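Local coordinates for pilin (Streptococcus pyogenes serotype M1, PDB 3GLD), which forms the backbone of the pilus, a stack of isopeptide-linked subunits that the bacterium needs for adhesion to host cells, aggregation and biofilm formation, at residues Q189-K201 and V210-F222. The protein carries 2 engineered substitutions. Numbering follows the deposited sequence.
Sequences QYYKASEKVMIEK and VQTEASIDQLYHF
Ile199 lays its CD1 over one face of the Tyr220 ring, a CH-pi contact 3.7 Å from the ring centroid, on the inner side of an antiparallel beta hairpin made by strands 196-202 and 210-215. The same methyl also meets Ala214 CB at 3.5 Å; alanine's small side chain suits a place between Ile199 and Val197, whose CG2 touches it too. With CG anti to the backbone N (chi1 172°), the Tyr220 ring reaches back to the hairpin from the next strand, and its OH shares a short 2.6 Å hydrogen bond with Thr212 OG1, which ties the ring's end to the hairpin. This face packs on Leu183 and Leu185 of strand 179-185. Beyond the paired strands, Ile216 rests CD1 against both Tyr191 CB and Glu195 CB, while its N bonds Glu195 O and its O accepts from Ser194 N.

On the opposite face, Lys196, bent at chi2 and chi4, curls to bring NZ within 3.0 Å of Ser215 OG, with a longer bond to Ser194 O. Glu200 and Gln211 run side by side, their carboxylate and amide planes 83° apart; Gln211 NE2 donates in its own amide plane but meets Glu200 OE2 from above the carboxylate plane, at 2.8 Å.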
loop_
_atom_site.group_PDB
_atom_site.type_symbol
_atom_site.label_atom_id
_atom_site.label_comp_id
_atom_site.label_asym_id
_atom_site.label_seq_id
_atom_site.Cartn_x
_atom_site.Cartn_y
_atom_site.Cartn_z
ATOM N N GLN A 189 -7.493 -8.205 -8.368
ATOM C CA GLN A 189 -8.439 -7.566 -7.443
ATOM C C GLN A 189 -7.905 -6.249 -6.855
ATOM O O GLN A 189 -8.680 -5.351 -6.561
ATOM C CB GLN A 189 -8.816 -8.526 -6.327
ATOM C CG GLN A 189 -7.654 -8.848 -5.389
ATOM C CD GLN A 189 -8.047 -9.823 -4.311
ATOM O OE1 GLN A 189 -7.909 -11.038 -4.484
ATOM N NE2 GLN A 189 -8.556 -9.305 -3.194
ATOM N N TYR A 190 -6.585 -6.138 -6.700
ATOM C CA TYR A 190 -5.955 -4.967 -6.098
ATOM C C TYR A 190 -5.780 -3.776 -7.046
ATOM O O TYR A 190 -5.751 -2.614 -6.609
ATOM C CB TYR A 190 -4.587 -5.349 -5.491
ATOM C CG TYR A 190 -4.654 -6.514 -4.521
ATOM C CD1 TYR A 190 -5.300 -6.394 -3.287
ATOM C CD2 TYR A 190 -4.078 -7.738 -4.841
ATOM C CE1 TYR A 190 -5.363 -7.469 -2.404
ATOM C CE2 TYR A 190 -4.130 -8.821 -3.967
ATOM C CZ TYR A 190 -4.773 -8.678 -2.750
ATOM O OH TYR A 190 -4.806 -9.760 -1.899
ATOM N N TYR A 191 -5.678 -4.066 -8.342
ATOM C CA TYR A 191 -5.394 -3.058 -9.353
ATOM C C TYR A 191 -6.179 -3.383 -10.622
ATOM O O TYR A 191 -5.899 -4.376 -11.298
ATOM C CB TYR A 191 -3.871 -3.028 -9.630
ATOM C CG TYR A 191 -3.072 -2.775 -8.375
ATOM C CD1 TYR A 191 -3.030 -1.502 -7.800
ATOM C CD2 TYR A 191 -2.383 -3.811 -7.746
ATOM C CE1 TYR A 191 -2.320 -1.273 -6.612
ATOM C CE2 TYR A 191 -1.687 -3.593 -6.575
ATOM C CZ TYR A 191 -1.657 -2.322 -6.017
ATOM O OH TYR A 191 -0.947 -2.096 -4.872
ATOM N N LYS A 192 -7.169 -2.550 -10.935
ATOM C CA LYS A 192 -8.150 -2.883 -11.967
ATOM C C LYS A 192 -7.688 -2.483 -13.345
ATOM O O LYS A 192 -6.765 -1.680 -13.493
ATOM C CB LYS A 192 -9.503 -2.217 -11.670
ATOM C CG LYS A 192 -10.164 -2.686 -10.373
ATOM C CD LYS A 192 -10.736 -4.102 -10.493
ATOM C CE LYS A 192 -11.661 -4.416 -9.305
ATOM N NZ LYS A 192 -12.416 -5.700 -9.492
ATOM N N ALA A 193 -8.355 -3.030 -14.348
ATOM C CA ALA A 193 -8.082 -2.686 -15.734
ATOM C C ALA A 193 -8.155 -1.174 -15.898
ATOM O O ALA A 193 -8.948 -0.503 -15.224
ATOM C CB ALA A 193 -9.061 -3.372 -16.646
ATOM N N SER A 194 -7.287 -0.644 -16.761
ATOM C CA SER A 194 -7.271 0.773 -17.131
ATOM C C SER A 194 -6.568 1.705 -16.159
ATOM O O SER A 194 -6.307 2.854 -16.520
ATOM C CB SER A 194 -8.681 1.295 -17.459
ATOM O OG SER A 194 -9.002 0.970 -18.797
ATOM N N GLU A 195 -6.260 1.233 -14.938
ATOM C CA GLU A 195 -5.325 1.948 -14.064
ATOM C C GLU A 195 -4.026 2.210 -14.831
ATOM O O GLU A 195 -3.607 1.377 -15.592
ATOM C CB GLU A 195 -5.012 1.134 -12.805
ATOM C CG GLU A 195 -6.098 1.217 -11.744
ATOM C CD GLU A 195 -6.253 2.629 -11.195
ATOM O OE1 GLU A 195 -5.288 3.134 -10.568
ATOM O OE2 GLU A 195 -7.343 3.229 -11.395
ATOM N N LYS A 196 -3.411 3.366 -14.625
ATOM C CA LYS A 196 -2.176 3.756 -15.329
ATOM C C LYS A 196 -0.928 3.533 -14.494
ATOM O O LYS A 196 -0.932 3.773 -13.281
ATOM C CB LYS A 196 -2.209 5.243 -15.736
ATOM C CG LYS A 196 -3.412 5.684 -16.618
ATOM C CD LYS A 196 -3.312 5.223 -18.040
ATOM C CE LYS A 196 -4.448 5.829 -18.906
ATOM N NZ LYS A 196 -5.690 4.985 -18.900
ATOM N N VAL A 197 0.146 3.096 -15.159
ATOM C CA VAL A 197 1.477 3.085 -14.569
ATOM C C VAL A 197 2.431 3.933 -15.404
ATOM O O VAL A 197 2.260 4.064 -16.641
ATOM C CB VAL A 197 2.075 1.653 -14.402
ATOM C CG1 VAL A 197 1.142 0.775 -13.567
ATOM C CG2 VAL A 197 2.380 1.016 -15.740
ATOM N N MET A 198 3.424 4.501 -14.733
ATOM C CA MET A 198 4.338 5.425 -15.350
ATOM C C MET A 198 5.515 4.671 -15.962
ATOM O O MET A 198 6.093 3.781 -15.329
ATOM C CB MET A 198 4.866 6.416 -14.334
ATOM C CG MET A 198 3.772 7.235 -13.669
ATOM S SD MET A 198 4.378 8.104 -12.216
ATOM C CE MET A 198 5.303 9.466 -12.916
ATOM N N ILE A 199 5.868 5.064 -17.181
ATOM C CA ILE A 199 6.984 4.470 -17.911
ATOM C C ILE A 199 7.956 5.559 -18.363
ATOM O O ILE A 199 7.525 6.585 -18.913
ATOM C CB ILE A 199 6.463 3.640 -19.098
ATOM C CG1 ILE A 199 5.713 2.420 -18.551
ATOM C CG2 ILE A 199 7.638 3.188 -20.034
ATOM C CD1 ILE A 199 5.130 1.515 -19.582
ATOM N N GLU A 200 9.248 5.340 -18.119
ATOM C CA GLU A 200 10.312 6.242 -18.560
ATOM C C GLU A 200 11.180 5.517 -19.573
ATOM O O GLU A 200 11.638 4.429 -19.282
ATOM C CB GLU A 200 11.223 6.673 -17.398
ATOM C CG GLU A 200 10.614 7.652 -16.412
ATOM C CD GLU A 200 11.609 8.095 -15.321
ATOM O OE1 GLU A 200 12.773 7.615 -15.316
ATOM O OE2 GLU A 200 11.217 8.918 -14.464
ATOM N N LYS A 201 11.389 6.119 -20.751
ATOM C CA LYS A 201 12.273 5.569 -21.770
ATOM C C LYS A 201 13.555 6.376 -21.819
ATOM O O LYS A 201 13.510 7.608 -21.933
ATOM C CB LYS A 201 11.600 5.548 -23.164
ATOM C CG LYS A 201 12.537 5.030 -24.269
ATOM C CD LYS A 201 11.810 4.773 -25.597
ATOM C CE LYS A 201 12.834 4.638 -26.715
ATOM N NZ LYS A 201 12.258 4.200 -28.011
ATOM N N VAL A 210 11.987 10.066 -21.441
ATOM C CA VAL A 210 10.650 10.412 -21.934
ATOM C C VAL A 210 9.590 9.632 -21.144
ATOM O O VAL A 210 9.695 8.407 -21.011
ATOM C CB VAL A 210 10.514 10.112 -23.462
ATOM C CG1 VAL A 210 9.060 10.154 -23.902
ATOM C CG2 VAL A 210 11.363 11.102 -24.304
ATOM N N GLN A 211 8.582 10.353 -20.622
ATOM C CA GLN A 211 7.478 9.747 -19.855
ATOM C C GLN A 211 6.267 9.396 -20.710
ATOM O O GLN A 211 5.736 10.226 -21.461
ATOM C CB GLN A 211 6.961 10.690 -18.742
ATOM C CG GLN A 211 7.985 11.256 -17.807
ATOM C CD GLN A 211 8.431 10.245 -16.765
ATOM O OE1 GLN A 211 7.703 9.296 -16.432
ATOM N NE2 GLN A 211 9.635 10.444 -16.247
ATOM N N THR A 212 5.802 8.176 -20.530
ATOM C CA THR A 212 4.554 7.724 -21.084
ATOM C C THR A 212 3.832 7.006 -19.954
ATOM O O THR A 212 4.379 6.852 -18.845
ATOM C CB THR A 212 4.760 6.730 -22.256
ATOM O OG1 THR A 212 5.761 5.768 -21.904
ATOM C CG2 THR A 212 5.190 7.458 -23.518
ATOM N N GLU A 213 2.618 6.549 -20.246
ATOM C CA GLU A 213 1.849 5.728 -19.323
ATOM C C GLU A 213 1.374 4.475 -20.033
ATOM O O GLU A 213 1.140 4.487 -21.241
ATOM C CB GLU A 213 0.644 6.509 -18.768
ATOM C CG GLU A 213 1.021 7.741 -17.919
ATOM C CD GLU A 213 -0.185 8.649 -17.579
ATOM O OE1 GLU A 213 -1.166 8.692 -18.353
ATOM O OE2 GLU A 213 -0.130 9.340 -16.532
ATOM N N ALA A 214 1.277 3.385 -19.284
ATOM C CA ALA A 214 0.684 2.141 -19.752
ATOM C C ALA A 214 -0.576 1.884 -18.943
ATOM O O ALA A 214 -0.645 2.243 -17.767
ATOM C CB ALA A 214 1.642 0.999 -19.575
ATOM N N SER A 215 -1.559 1.262 -19.572
ATOM C CA SER A 215 -2.811 0.896 -18.920
ATOM C C SER A 215 -2.801 -0.582 -18.608
ATOM O O SER A 215 -2.434 -1.396 -19.447
ATOM C CB SER A 215 -4.001 1.183 -19.832
ATOM O OG SER A 215 -4.222 2.572 -19.955
ATOM N N ILE A 216 -3.193 -0.924 -17.384
ATOM C CA ILE A 216 -3.321 -2.310 -16.971
ATOM C C ILE A 216 -4.356 -2.999 -17.881
ATOM O O ILE A 216 -5.418 -2.436 -18.175
ATOM C CB ILE A 216 -3.695 -2.414 -15.454
ATOM C CG1 ILE A 216 -2.586 -1.807 -14.589
ATOM C CG2 ILE A 216 -3.938 -3.863 -15.055
ATOM C CD1 ILE A 216 -2.870 -1.847 -13.057
ATOM N N ASP A 217 -3.994 -4.180 -18.385
ATOM C CA ASP A 217 -4.846 -4.992 -19.249
ATOM C C ASP A 217 -4.863 -4.531 -20.714
ATOM O O ASP A 217 -5.635 -5.049 -21.516
ATOM C CB ASP A 217 -6.274 -5.080 -18.687
ATOM C CG ASP A 217 -6.544 -6.386 -17.970
ATOM O OD1 ASP A 217 -5.581 -7.077 -17.573
ATOM O OD2 ASP A 217 -7.740 -6.720 -17.797
ATOM N N GLN A 218 -4.011 -3.557 -21.038
ATOM C CA GLN A 218 -3.872 -3.017 -22.394
ATOM C C GLN A 218 -2.402 -3.111 -22.849
ATOM O O GLN A 218 -1.514 -2.510 -22.232
ATOM C CB GLN A 218 -4.342 -1.562 -22.425
ATOM C CG GLN A 218 -4.361 -0.921 -23.818
ATOM C CD GLN A 218 -5.071 0.427 -23.836
ATOM O OE1 GLN A 218 -6.095 0.610 -23.178
ATOM N NE2 GLN A 218 -4.524 1.378 -24.588
ATOM N N LEU A 219 -2.167 -3.842 -23.942
ATOM C CA LEU A 219 -0.814 -3.990 -24.529
ATOM C C LEU A 219 -0.150 -2.641 -24.740
ATOM O O LEU A 219 -0.728 -1.742 -25.343
ATOM C CB LEU A 219 -0.871 -4.770 -25.859
ATOM C CG LEU A 219 0.384 -5.061 -26.701
ATOM C CD1 LEU A 219 1.452 -5.789 -25.914
ATOM C CD2 LEU A 219 -0.008 -5.889 -27.918
ATOM N N TYR A 220 1.061 -2.498 -24.231
ATOM C CA TYR A 220 1.795 -1.264 -24.378
ATOM C C TYR A 220 2.917 -1.475 -25.394
ATOM O O TYR A 220 3.800 -2.304 -25.176
ATOM C CB TYR A 220 2.385 -0.858 -23.020
ATOM C CG TYR A 220 3.338 0.316 -23.083
ATOM C CD1 TYR A 220 2.860 1.621 -23.193
ATOM C CD2 TYR A 220 4.711 0.118 -23.031
ATOM C CE1 TYR A 220 3.737 2.703 -23.268
ATOM C CE2 TYR A 220 5.584 1.184 -23.093
ATOM C CZ TYR A 220 5.095 2.466 -23.206
ATOM O OH TYR A 220 5.977 3.511 -23.255
ATOM N N HIS A 221 2.891 -0.707 -26.488
ATOM C CA HIS A 221 3.907 -0.811 -27.540
ATOM C C HIS A 221 5.085 0.116 -27.304
ATOM O O HIS A 221 4.906 1.283 -26.945
ATOM C CB HIS A 221 3.301 -0.500 -28.923
ATOM C CG HIS A 221 2.140 -1.375 -29.290
ATOM N ND1 HIS A 221 2.294 -2.669 -29.746
ATOM C CD2 HIS A 221 0.805 -1.143 -29.260
ATOM C CE1 HIS A 221 1.106 -3.192 -29.987
ATOM N NE2 HIS A 221 0.185 -2.290 -29.694
ATOM N N PHE A 222 6.292 -0.399 -27.550
ATOM C CA PHE A 222 7.507 0.398 -27.446
ATOM C C PHE A 222 8.650 -0.150 -28.301
ATOM O O PHE A 222 8.595 -1.285 -28.783
ATOM C CB PHE A 222 7.958 0.598 -25.974
ATOM C CG PHE A 222 8.419 -0.649 -25.291
ATOM C CD1 PHE A 222 7.502 -1.543 -24.726
ATOM C CD2 PHE A 222 9.783 -0.913 -25.154
ATOM C CE1 PHE A 222 7.937 -2.687 -24.053
ATOM C CE2 PHE A 222 10.228 -2.054 -24.495
ATOM C CZ PHE A 222 9.312 -2.951 -23.948
HETATM O O HOH W 1 -7.334 -1.452 -20.264
HETATM O O HOH W 2 8.236 7.826 -14.107
#